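Local structure of DELTA1-pyrroline-2-carboxylate reductase (Thermococcus litoralis DSM 5473, 6T3E) at residues A132-A137 with A324-I329; Y77-L82 with L88-V93; I37-V42 with A163-W168; R48-L53 with A296-I301. The protein reduces delta1-pyrroline-2-carboxylate to L-proline with a nicotinamide dinucleotide as hydride donor, probably as a step of L-hydroxyproline metabolism. All blocks are in the same frame, centred on the assembly; numbering follows the deposited sequence.

Interaction 1. Residues A132-A137 with A324-I329. With NAI (1,4-dihydronicotinamide adenine dinucleotide), chain F; PRO (proline), chain E.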
# COMPACT_ATOMS: atom_id res chain seq x y z
N ALA B 132 -15.64 -6.80 -6.43
CA ALA B 132 -16.45 -7.66 -7.30
C ALA B 132 -17.00 -6.88 -8.48
O ALA B 132 -17.02 -7.38 -9.61
CB ALA B 132 -17.57 -8.31 -6.49
N MET B 133 -17.46 -5.63 -8.26
CA MET B 133 -18.02 -4.85 -9.36
C MET B 133 -16.95 -4.53 -10.40
O MET B 133 -17.14 -4.77 -11.59
CB MET B 133 -18.68 -3.58 -8.83
CG MET B 133 -19.91 -3.83 -7.94
SD MET B 133 -21.37 -4.42 -8.85
CE MET B 133 -21.59 -3.10 -10.05
N ARG B 134 -15.80 -4.02 -9.95
CA ARG B 134 -14.75 -3.64 -10.90
C ARG B 134 -14.14 -4.84 -11.62
O ARG B 134 -13.69 -4.71 -12.76
CB ARG B 134 -13.66 -2.84 -10.18
CG ARG B 134 -12.83 -3.67 -9.21
CD ARG B 134 -11.40 -3.74 -9.61
NE ARG B 134 -10.86 -5.09 -9.49
CZ ARG B 134 -9.65 -5.36 -8.99
NH1 ARG B 134 -8.87 -4.39 -8.56
NH2 ARG B 134 -9.24 -6.61 -8.92
N THR B 135 -14.12 -6.01 -10.96
CA THR B 135 -13.61 -7.21 -11.60
C THR B 135 -14.54 -7.70 -12.70
O THR B 135 -14.10 -8.04 -13.80
CB THR B 135 -13.40 -8.31 -10.56
OG1 THR B 135 -12.43 -7.88 -9.60
CG2 THR B 135 -12.94 -9.60 -11.23
N GLY B 136 -15.85 -7.74 -12.42
CA GLY B 136 -16.80 -8.09 -13.45
C GLY B 136 -16.79 -7.12 -14.62
O GLY B 136 -16.83 -7.52 -15.78
N ALA B 137 -16.72 -5.82 -14.31
CA ALA B 137 -16.72 -4.81 -15.36
C ALA B 137 -15.47 -4.89 -16.22
O ALA B 137 -15.54 -4.69 -17.44
CB ALA B 137 -16.85 -3.41 -14.76
N ALA B 324 -4.90 -1.83 -10.22
CA ALA B 324 -5.34 -0.83 -9.25
C ALA B 324 -6.15 0.30 -9.87
O ALA B 324 -6.91 0.96 -9.14
CB ALA B 324 -4.13 -0.25 -8.50
N ILE B 325 -6.01 0.55 -11.17
CA ILE B 325 -6.75 1.65 -11.78
C ILE B 325 -8.24 1.39 -11.73
O ILE B 325 -9.05 2.33 -11.69
CB ILE B 325 -6.31 1.91 -13.23
CG1 ILE B 325 -6.61 0.71 -14.12
CG2 ILE B 325 -4.86 2.29 -13.28
CD1 ILE B 325 -6.49 1.03 -15.60
N GLU B 326 -8.65 0.12 -11.77
CA GLU B 326 -10.07 -0.20 -11.71
C GLU B 326 -10.66 0.16 -10.35
O GLU B 326 -11.81 0.60 -10.27
CB GLU B 326 -10.28 -1.67 -12.04
CG GLU B 326 -9.30 -2.19 -13.09
CD GLU B 326 -9.29 -3.71 -13.23
OE1 GLU B 326 -9.52 -4.43 -12.23
OE2 GLU B 326 -9.06 -4.18 -14.36
N ASP B 327 -9.88 0.02 -9.28
CA ASP B 327 -10.37 0.45 -7.98
C ASP B 327 -10.46 1.97 -7.90
O ASP B 327 -11.46 2.51 -7.41
CB ASP B 327 -9.47 -0.10 -6.87
CG ASP B 327 -9.21 -1.59 -7.02
OD1 ASP B 327 -10.18 -2.38 -7.03
OD2 ASP B 327 -8.02 -1.97 -7.14
N ALA B 328 -9.45 2.68 -8.42
CA ALA B 328 -9.47 4.14 -8.30
C ALA B 328 -10.62 4.75 -9.10
O ALA B 328 -11.30 5.65 -8.63
CB ALA B 328 -8.13 4.74 -8.72
N ILE B 329 -10.84 4.27 -10.33
CA ILE B 329 -11.91 4.85 -11.14
C ILE B 329 -13.27 4.51 -10.54
O ILE B 329 -14.22 5.30 -10.63
CB ILE B 329 -11.79 4.42 -12.61
CG1 ILE B 329 -12.67 5.31 -13.49
CG2 ILE B 329 -12.15 2.97 -12.80
CD1 ILE B 329 -12.19 6.73 -13.55
PA NAI F . -15.17 -17.54 -3.53
O1A NAI F . -14.51 -18.42 -2.50
O2A NAI F . -16.32 -16.78 -2.90
O5B NAI F . -15.66 -18.37 -4.86
C5B NAI F . -14.71 -19.31 -5.35
C4B NAI F . -15.49 -20.53 -6.02
O4B NAI F . -14.66 -21.30 -6.64
C3B NAI F . -16.14 -21.38 -4.92
O3B NAI F . -17.48 -21.43 -5.14
C2B NAI F . -15.47 -22.76 -5.07
O2B NAI F . -16.41 -23.87 -4.65
C1B NAI F . -15.19 -22.81 -6.34
N9A NAI F . -14.17 -23.76 -6.66
C8A NAI F . -13.00 -23.81 -6.02
N7A NAI F . -12.29 -24.81 -6.55
C5A NAI F . -13.03 -25.37 -7.52
C6A NAI F . -12.75 -26.42 -8.36
N6A NAI F . -11.60 -27.29 -8.50
N1A NAI F . -13.65 -26.81 -9.26
C2A NAI F . -14.83 -26.15 -9.35
N3A NAI F . -15.10 -25.11 -8.52
C4A NAI F . -14.18 -24.73 -7.59
O3 NAI F . -13.99 -16.48 -4.05
PN NAI F . -14.23 -15.35 -5.24
O1N NAI F . -14.38 -14.03 -4.49
O2N NAI F . -15.43 -15.68 -6.08
O5D NAI F . -12.92 -15.30 -6.19
C5D NAI F . -12.87 -16.19 -7.25
C4D NAI F . -11.45 -16.13 -7.87
O4D NAI F . -11.22 -14.97 -8.45
C3D NAI F . -10.39 -16.25 -6.76
O3D NAI F . -9.36 -17.05 -7.21
C2D NAI F . -9.85 -14.82 -6.57
O2D NAI F . -8.45 -14.91 -5.98
C1D NAI F . -9.89 -14.35 -7.79
N1N NAI F . -10.00 -12.88 -7.78
C2N NAI F . -9.26 -12.07 -8.72
C3N NAI F . -9.73 -10.62 -9.03
C7N NAI F . -9.36 -10.08 -10.44
O7N NAI F . -8.82 -10.81 -11.18
N7N NAI F . -9.69 -8.69 -10.82
C4N NAI F . -10.96 -10.05 -8.35
C5N NAI F . -11.31 -10.76 -7.04
C6N NAI F . -10.87 -12.22 -6.83
N PRO E . -6.81 -10.40 -6.63
CA PRO E . -8.02 -9.64 -6.33
C PRO E . -7.92 -8.14 -6.61
O PRO E . -7.06 -7.66 -7.36
CB PRO E . -8.23 -9.90 -4.84
CG PRO E . -7.70 -11.28 -4.63
CD PRO E . -6.60 -11.50 -5.66
OXT PRO E . -8.70 -7.37 -6.06
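R134 reaches E326 and D327 through a bent chain: chi1 of 69° sets CG between the backbone N and the carbonyl carbon, and further bends at chi2 and chi3 carry the guanidinium over to helix 324-341. E326 and D327 both start out with CG beside the backbone N, but their carboxylates arrive from different directions. E326 puts OE1 over one guanidinium face, 3.1 Å from R134 NE, with the two planes 79° apart; no N-H points at this oxygen, so the attraction is purely between charges. The D327 carboxylate is turned only 27° from the guanidinium plane and approaches obliquely, its OD1 taking a weak bond from R134 NH1 at 2.8 Å within a salt bridge. R134 NE donates in its own plane to T135 OG1, 3.2 Å away. The remaining terminal nitrogen goes to the bound proline, R134 NH2 giving a bond of 2.9 Å to PRO O. T135 OG1 meets the nicotinamide carboxamide as well, through a weak bond from NAI N7N at 3.1 Å. The T135 hydroxyl at NE and the D327 carboxylate at NH1 together limit the guanidinium's rotation. D327 OD1 also pairs with K91, another basic residue of the pocket. Altogether this is a buried salt-bridge network backing the arginine that holds a carboxylate in the proline site of this ornithine cyclodeaminase/mu-crystallin relative.

Interaction 2. Residues Y77-L82 with L88-V93. With PRO (proline), chain E.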
# COMPACT_ATOMS: atom_id res chain seq x y z
N TYR B 77 -1.71 -4.85 -1.70
CA TYR B 77 -1.73 -3.40 -1.58
C TYR B 77 -1.59 -2.80 -2.98
O TYR B 77 -0.53 -2.93 -3.60
CB TYR B 77 -0.63 -2.92 -0.62
CG TYR B 77 -0.68 -3.66 0.69
CD1 TYR B 77 -1.48 -3.20 1.74
CD2 TYR B 77 0.02 -4.84 0.88
CE1 TYR B 77 -1.55 -3.90 2.95
CE2 TYR B 77 -0.04 -5.54 2.08
CZ TYR B 77 -0.82 -5.06 3.10
OH TYR B 77 -0.88 -5.76 4.28
N MET B 78 -2.66 -2.15 -3.45
CA MET B 78 -2.83 -1.74 -4.84
C MET B 78 -3.09 -0.24 -4.91
O MET B 78 -4.25 0.20 -5.01
CB MET B 78 -3.98 -2.50 -5.52
CG MET B 78 -3.90 -4.03 -5.37
SD MET B 78 -5.34 -4.93 -5.98
CE MET B 78 -5.37 -4.50 -7.71
N PRO B 79 -2.05 0.58 -4.89
CA PRO B 79 -2.21 2.02 -5.08
C PRO B 79 -2.13 2.44 -6.55
O PRO B 79 -1.53 1.77 -7.39
CB PRO B 79 -1.02 2.60 -4.29
CG PRO B 79 0.04 1.54 -4.39
CD PRO B 79 -0.67 0.21 -4.51
N SER B 80 -2.80 3.55 -6.86
CA SER B 80 -2.72 4.08 -8.22
C SER B 80 -3.19 5.52 -8.23
O SER B 80 -3.98 5.95 -7.38
CB SER B 80 -3.53 3.25 -9.22
OG SER B 80 -4.91 3.55 -9.15
N TYR B 81 -2.71 6.27 -9.21
CA TYR B 81 -3.09 7.66 -9.38
C TYR B 81 -3.45 7.87 -10.84
O TYR B 81 -2.62 7.66 -11.73
CB TYR B 81 -1.96 8.61 -8.95
CG TYR B 81 -2.25 10.06 -9.23
CD1 TYR B 81 -3.52 10.59 -9.03
CD2 TYR B 81 -1.26 10.90 -9.70
CE1 TYR B 81 -3.80 11.93 -9.29
CE2 TYR B 81 -1.52 12.24 -9.97
CZ TYR B 81 -2.78 12.74 -9.77
OH TYR B 81 -3.03 14.07 -10.04
N LEU B 82 -4.69 8.28 -11.08
CA LEU B 82 -5.14 8.63 -12.42
C LEU B 82 -5.27 10.15 -12.46
O LEU B 82 -6.17 10.71 -11.83
CB LEU B 82 -6.45 7.94 -12.79
CG LEU B 82 -6.55 6.47 -12.41
CD1 LEU B 82 -7.81 5.87 -13.01
CD2 LEU B 82 -5.31 5.73 -12.87
N LEU B 88 -6.86 9.30 -6.74
CA LEU B 88 -5.66 8.87 -6.02
C LEU B 88 -6.13 7.93 -4.91
O LEU B 88 -6.60 8.39 -3.87
CB LEU B 88 -4.88 10.07 -5.46
CG LEU B 88 -3.63 9.73 -4.63
CD1 LEU B 88 -2.61 8.83 -5.41
CD2 LEU B 88 -2.95 10.98 -4.10
N ALA B 89 -6.04 6.62 -5.16
CA ALA B 89 -6.64 5.62 -4.28
C ALA B 89 -5.73 4.43 -4.08
O ALA B 89 -4.94 4.06 -4.95
CB ALA B 89 -7.98 5.11 -4.81
N VAL B 90 -5.90 3.80 -2.92
CA VAL B 90 -5.24 2.54 -2.59
C VAL B 90 -6.28 1.56 -2.04
O VAL B 90 -7.13 1.93 -1.22
CB VAL B 90 -4.09 2.79 -1.59
CG1 VAL B 90 -4.60 3.46 -0.32
CG2 VAL B 90 -3.32 1.48 -1.30
N LYS B 91 -6.21 0.32 -2.50
CA LYS B 91 -7.08 -0.75 -2.01
C LYS B 91 -6.24 -1.76 -1.25
O LYS B 91 -5.15 -2.13 -1.71
CB LYS B 91 -7.83 -1.43 -3.16
CG LYS B 91 -8.80 -2.54 -2.73
CD LYS B 91 -9.63 -3.05 -3.92
CE LYS B 91 -8.91 -4.17 -4.68
NZ LYS B 91 -9.78 -4.87 -5.68
N VAL B 92 -6.72 -2.16 -0.08
CA VAL B 92 -6.10 -3.22 0.71
C VAL B 92 -7.06 -4.40 0.64
O VAL B 92 -8.13 -4.36 1.24
CB VAL B 92 -5.85 -2.80 2.16
CG1 VAL B 92 -5.12 -3.90 2.88
CG2 VAL B 92 -5.06 -1.49 2.20
N VAL B 93 -6.71 -5.41 -0.16
CA VAL B 93 -7.56 -6.58 -0.38
C VAL B 93 -6.80 -7.84 0.01
O VAL B 93 -5.60 -7.98 -0.26
CB VAL B 93 -8.04 -6.66 -1.84
CG1 VAL B 93 -6.86 -6.73 -2.78
CG2 VAL B 93 -8.91 -7.88 -2.03
N PRO E . -6.81 -10.40 -6.63
CA PRO E . -8.02 -9.64 -6.33
C PRO E . -7.92 -8.14 -6.61
O PRO E . -7.06 -7.66 -7.36
CB PRO E . -8.23 -9.90 -4.84
CG PRO E . -7.70 -11.28 -4.63
CD PRO E . -6.60 -11.50 -5.66
OXT PRO E . -8.70 -7.37 -6.06
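Y77 and V92 interlock on one face of this hairpin: CG1 of V92, anti to its backbone N, fills the dip beside the tyrosine ring and comes within 3.6 Å of Y77 CE1. Along the same face the V90 CG2 methyl sits against the pyrrolidine ring of P79, 3.9 Å from P79 CB, and beyond it L88 bends CD1 round to the root of the next tyrosine, 3.6 Å from Y81 CB. Each bump thus lands on its partner in a non-hydrogen-bonded pair. The backbones run antiparallel, and the hydrogen-bonded pairs M78–K91 and S80–A89 alternate with these sites; M78 N to K91 O, for one, measures 3.0 Å. On the face of M78 and K91 the hairpin reaches the ligand. These two side chains lie side by side and point the same way, SD of M78 resting 3.9 Å from CE of K91. That sulfur also touches V93, the next residue along the strand, with M78 SD 4.0 Å from V93 CG1. A bend at chi3 (87°) turns the lysine's end to the bound proline, where K91 NZ donates to PRO OXT at 2.7 Å, while V93 CG2 packs against the ligand's ring 3.5 Å from PRO CB. Strand 58-68 flanks the hairpin beside 73-82 and strand 107-114 beside 87-95; helix 324-341 packs on the face of M78 and S80, and Y77 and L88 of the second subunit meet the face of Y77, P79 and L88.

Interaction 3. Residues I37-V42 with A163-W168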
# COMPACT_ATOMS: atom_id res chain seq x y z
N ILE B 37 -23.87 2.58 -7.25
CA ILE B 37 -23.24 2.17 -8.50
C ILE B 37 -23.89 0.92 -9.10
O ILE B 37 -24.28 -0.01 -8.39
CB ILE B 37 -21.73 1.94 -8.29
CG1 ILE B 37 -21.51 0.84 -7.27
CG2 ILE B 37 -21.10 3.21 -7.78
CD1 ILE B 37 -20.08 0.76 -6.78
N SER B 38 -23.96 0.89 -10.43
CA SER B 38 -24.50 -0.21 -11.22
C SER B 38 -23.43 -0.68 -12.18
O SER B 38 -22.43 0.01 -12.41
CB SER B 38 -25.74 0.23 -12.00
OG SER B 38 -25.41 1.24 -12.94
N MET B 39 -23.63 -1.87 -12.76
CA MET B 39 -22.56 -2.46 -13.57
C MET B 39 -22.36 -1.74 -14.90
O MET B 39 -21.22 -1.61 -15.37
CB MET B 39 -22.85 -3.95 -13.79
CG MET B 39 -21.74 -4.75 -14.50
SD MET B 39 -20.12 -4.80 -13.69
CE MET B 39 -20.34 -6.04 -12.43
N LYS B 40 -23.44 -1.21 -15.50
CA LYS B 40 -23.29 -0.46 -16.74
C LYS B 40 -22.40 0.76 -16.55
O LYS B 40 -21.56 1.07 -17.41
CB LYS B 40 -24.66 -0.05 -17.27
CG LYS B 40 -24.60 0.59 -18.63
CD LYS B 40 -26.00 0.85 -19.16
CE LYS B 40 -26.01 2.04 -20.10
NZ LYS B 40 -24.78 2.86 -19.93
N GLU B 41 -22.56 1.44 -15.42
CA GLU B 41 -21.69 2.58 -15.09
C GLU B 41 -20.24 2.13 -14.90
O GLU B 41 -19.31 2.76 -15.40
CB GLU B 41 -22.22 3.28 -13.84
CG GLU B 41 -23.22 4.38 -14.14
CD GLU B 41 -23.91 4.92 -12.89
OE1 GLU B 41 -24.55 5.99 -12.99
OE2 GLU B 41 -23.81 4.27 -11.82
N VAL B 42 -20.04 1.03 -14.15
CA VAL B 42 -18.69 0.56 -13.84
C VAL B 42 -17.99 0.09 -15.10
O VAL B 42 -16.77 0.28 -15.24
CB VAL B 42 -18.74 -0.56 -12.78
CG1 VAL B 42 -17.33 -0.92 -12.31
CG2 VAL B 42 -19.56 -0.12 -11.59
N ALA B 163 -18.12 -14.85 -9.68
CA ALA B 163 -18.92 -15.37 -10.79
C ALA B 163 -20.22 -14.60 -10.96
O ALA B 163 -20.71 -14.47 -12.09
CB ALA B 163 -19.22 -16.85 -10.58
N ARG B 164 -20.79 -14.08 -9.87
CA ARG B 164 -22.04 -13.34 -9.99
C ARG B 164 -21.87 -12.07 -10.81
O ARG B 164 -22.56 -11.85 -11.81
CB ARG B 164 -22.59 -13.03 -8.61
CG ARG B 164 -23.15 -14.22 -7.91
CD ARG B 164 -23.21 -13.96 -6.43
NE ARG B 164 -24.24 -14.76 -5.78
CZ ARG B 164 -24.06 -16.02 -5.40
NH1 ARG B 164 -22.88 -16.61 -5.61
NH2 ARG B 164 -25.06 -16.66 -4.80
N THR B 165 -20.90 -11.22 -10.43
CA THR B 165 -20.64 -10.02 -11.21
C THR B 165 -20.03 -10.35 -12.57
O THR B 165 -20.17 -9.57 -13.52
CB THR B 165 -19.71 -9.09 -10.44
OG1 THR B 165 -18.59 -9.85 -9.97
CG2 THR B 165 -20.45 -8.46 -9.26
N GLN B 166 -19.33 -11.48 -12.67
CA GLN B 166 -18.81 -11.89 -13.97
C GLN B 166 -19.95 -12.13 -14.95
O GLN B 166 -19.96 -11.58 -16.05
CB GLN B 166 -17.96 -13.14 -13.83
CG GLN B 166 -16.55 -12.89 -13.34
CD GLN B 166 -15.71 -12.14 -14.34
OE1 GLN B 166 -15.81 -12.37 -15.56
NE2 GLN B 166 -14.86 -11.25 -13.83
N LEU B 167 -20.94 -12.93 -14.54
CA LEU B 167 -22.07 -13.19 -15.43
C LEU B 167 -22.88 -11.93 -15.67
O LEU B 167 -23.33 -11.68 -16.79
CB LEU B 167 -22.95 -14.31 -14.88
CG LEU B 167 -24.12 -14.72 -15.79
CD1 LEU B 167 -23.62 -15.31 -17.10
CD2 LEU B 167 -25.10 -15.67 -15.10
N TRP B 168 -23.06 -11.11 -14.63
CA TRP B 168 -23.82 -9.86 -14.76
C TRP B 168 -23.19 -8.95 -15.81
O TRP B 168 -23.88 -8.43 -16.69
CB TRP B 168 -23.92 -9.16 -13.40
CG TRP B 168 -24.70 -7.87 -13.39
CD1 TRP B 168 -25.49 -7.37 -14.38
CD2 TRP B 168 -24.76 -6.92 -12.31
NE1 TRP B 168 -26.03 -6.17 -14.01
CE2 TRP B 168 -25.61 -5.87 -12.74
CE3 TRP B 168 -24.20 -6.86 -11.03
CZ2 TRP B 168 -25.89 -4.76 -11.94
CZ3 TRP B 168 -24.48 -5.76 -10.23
CH2 TRP B 168 -25.33 -4.72 -10.69
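M39 lies over the W168 indole in a Met-aromatic contact, joining the start of helix 39-54 to helix 161-173; the turn before the latter and its first turn carry a GxGxxA pattern, consistent with a Rossmann-type dinucleotide site. W168 holds CG anti to its backbone N (chi1 -179°), which sends the indole out from its helix and across to M39. The methionine meets it over a face: M39 CB is 3.7 Å from the centroid of the six-membered ring, close to the normal, a CH-pi contact with the chain's first carbon and not with its tip. The sulfur stands above the same face but much higher, M39 SD being 5.5 Å from that centroid, so its share in the contact is the looser one. Aliphatic contact is made by the far end of the chain. Bends at chi2 (59°) and chi3 (81°) curl the methyl back to the tryptophan's helix, where it reaches a threonine one turn earlier. Polar groups serve each side separately. S38 occupies the N-cap position, and its O accepts the backbone bond from V42 N, while the T165 hydroxyl is engaged with A132 O of helix 128-146 and with Q162 O of its own helix. A137, also from helix 128-146, touches M39 too, so helices 128-146 and 161-173 both pack on this methionine of helix 39-54. Of the T165 side chain, M39 meets the carbons: M39 CE lies 3.7 Å from T165 CB and 4.0 Å from T165 CG2.

Interaction 4. Residues R48-L53 with A296-I301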
# COMPACT_ATOMS: atom_id res chain seq x y z
N ARG B 48 -12.74 3.66 -19.39
CA ARG B 48 -12.06 4.95 -19.46
C ARG B 48 -10.75 4.94 -18.69
O ARG B 48 -9.77 5.59 -19.09
CB ARG B 48 -12.98 6.06 -18.92
CG ARG B 48 -12.35 7.44 -18.95
CD ARG B 48 -12.57 8.27 -17.67
NE ARG B 48 -12.29 9.70 -17.87
CZ ARG B 48 -11.10 10.21 -18.17
NH1 ARG B 48 -10.03 9.43 -18.30
NH2 ARG B 48 -10.96 11.53 -18.34
N ALA B 49 -10.70 4.18 -17.59
CA ALA B 49 -9.48 4.08 -16.80
C ALA B 49 -8.35 3.46 -17.60
O ALA B 49 -7.18 3.86 -17.48
CB ALA B 49 -9.75 3.28 -15.53
N PHE B 50 -8.67 2.45 -18.42
CA PHE B 50 -7.67 1.82 -19.26
C PHE B 50 -7.27 2.71 -20.43
O PHE B 50 -6.10 2.72 -20.84
CB PHE B 50 -8.18 0.47 -19.76
CG PHE B 50 -7.97 -0.65 -18.78
CD1 PHE B 50 -6.73 -1.25 -18.65
CD2 PHE B 50 -9.01 -1.07 -17.96
CE1 PHE B 50 -6.53 -2.25 -17.74
CE2 PHE B 50 -8.82 -2.09 -17.04
CZ PHE B 50 -7.58 -2.68 -16.93
N LEU B 51 -8.22 3.47 -20.98
CA LEU B 51 -7.86 4.46 -21.99
C LEU B 51 -6.95 5.52 -21.40
O LEU B 51 -5.98 5.94 -22.03
CB LEU B 51 -9.11 5.09 -22.58
CG LEU B 51 -8.89 6.21 -23.61
CD1 LEU B 51 -8.06 5.71 -24.79
CD2 LEU B 51 -10.22 6.78 -24.08
N GLU B 52 -7.25 5.96 -20.17
CA GLU B 52 -6.38 6.91 -19.49
C GLU B 52 -5.00 6.30 -19.24
O GLU B 52 -3.98 7.00 -19.35
CB GLU B 52 -7.04 7.38 -18.19
CG GLU B 52 -6.14 8.19 -17.25
CD GLU B 52 -6.90 8.99 -16.18
OE1 GLU B 52 -8.15 9.02 -16.21
OE2 GLU B 52 -6.24 9.57 -15.29
N LEU B 53 -4.95 5.00 -18.95
CA LEU B 53 -3.67 4.31 -18.74
C LEU B 53 -2.85 4.24 -20.03
O LEU B 53 -1.62 4.34 -19.99
CB LEU B 53 -3.92 2.92 -18.18
CG LEU B 53 -2.87 1.84 -18.47
CD1 LEU B 53 -1.63 2.08 -17.63
CD2 LEU B 53 -3.47 0.47 -18.22
N ALA B 296 -2.12 -8.84 -26.75
CA ALA B 296 -2.24 -7.43 -26.40
C ALA B 296 -2.66 -7.29 -24.95
O ALA B 296 -3.29 -8.18 -24.37
CB ALA B 296 -3.25 -6.72 -27.31
N GLU B 297 -2.33 -6.14 -24.38
CA GLU B 297 -2.90 -5.71 -23.12
C GLU B 297 -4.26 -5.08 -23.37
O GLU B 297 -4.52 -4.52 -24.44
CB GLU B 297 -2.00 -4.69 -22.42
CG GLU B 297 -0.62 -5.20 -22.05
CD GLU B 297 0.15 -4.21 -21.20
OE1 GLU B 297 0.14 -4.34 -19.96
OE2 GLU B 297 0.76 -3.29 -21.78
N LEU B 298 -5.13 -5.16 -22.36
CA LEU B 298 -6.47 -4.61 -22.52
C LEU B 298 -6.42 -3.12 -22.84
O LEU B 298 -7.26 -2.63 -23.61
CB LEU B 298 -7.28 -4.85 -21.25
CG LEU B 298 -8.75 -4.40 -21.29
CD1 LEU B 298 -9.53 -5.22 -22.29
CD2 LEU B 298 -9.38 -4.48 -19.91
N ALA B 299 -5.43 -2.40 -22.32
CA ALA B 299 -5.33 -0.97 -22.60
C ALA B 299 -5.10 -0.72 -24.08
O ALA B 299 -5.60 0.27 -24.63
CB ALA B 299 -4.22 -0.33 -21.76
N GLU B 300 -4.35 -1.60 -24.75
CA GLU B 300 -4.14 -1.43 -26.19
C GLU B 300 -5.41 -1.75 -26.97
O GLU B 300 -5.67 -1.13 -28.01
CB GLU B 300 -2.99 -2.32 -26.65
CG GLU B 300 -1.86 -2.41 -25.66
CD GLU B 300 -0.78 -3.33 -26.13
OE1 GLU B 300 -1.08 -4.51 -26.37
OE2 GLU B 300 0.38 -2.88 -26.26
N ILE B 301 -6.19 -2.72 -26.51
CA ILE B 301 -7.44 -3.06 -27.19
C ILE B 301 -8.46 -1.93 -27.05
O ILE B 301 -9.16 -1.59 -28.01
CB ILE B 301 -7.98 -4.39 -26.66
CG1 ILE B 301 -7.15 -5.55 -27.23
CG2 ILE B 301 -9.45 -4.56 -27.02
CD1 ILE B 301 -7.80 -6.89 -27.11
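Turned away from the meeting of F50 with L298 and A299, E52 OE1 is gripped twice: R48 NH1 forms a salt bridge to it at 2.8 Å, one turn back on the same helix, and S85 OG adds a hydrogen bond. Across the contact itself the side chains meet through carbon. F50 keeps CG beside its backbone N (chi1 -83°), and its ring offers a face to helix 298-303. Over the centre of that face stands a leucine methyl, L298 CD2 being 3.8 Å from the ring centroid, a CH-pi contact in which the two side chains cross at about a right angle. At A299, a small residue, the backbones come close, F50 CA lying 4.9 Å from A299 CA. Its methyl is shared: A299 CB sits 3.7 Å from F50 O and 3.7 Å from L53 CD2. Where helix 298-303 begins, E297 N at the N-cap position donates to E300 OE1 at 2.9 Å. With E52 and the N-H of E297 bonded elsewhere, the join probably rests on close apolar fit and exclusion of water, and the charges of E52, E297 and E300 lie off the interface.

Interaction 1 lies nearest the centre of the chain, its own centre about 7 Å from it, and is dominated by charge; interaction 2, centred about 16 Å out and facing the other subunit, mixes backbone bonds with apolar fit. Both reach the bound proline, and K91 NZ meets D327 OD1 at 2.9 Å between them. Interactions 3 and 4 use the two ends of helix 39-54, are carbon-rich, and do not touch each other. Each includes a partly exposed residue, W168 and L53 respectively, whereas the touching residues of interactions 1 and 2 are buried. Interaction 1 joins the set: it touches all three others, with F50 of interaction 4 packing on E326.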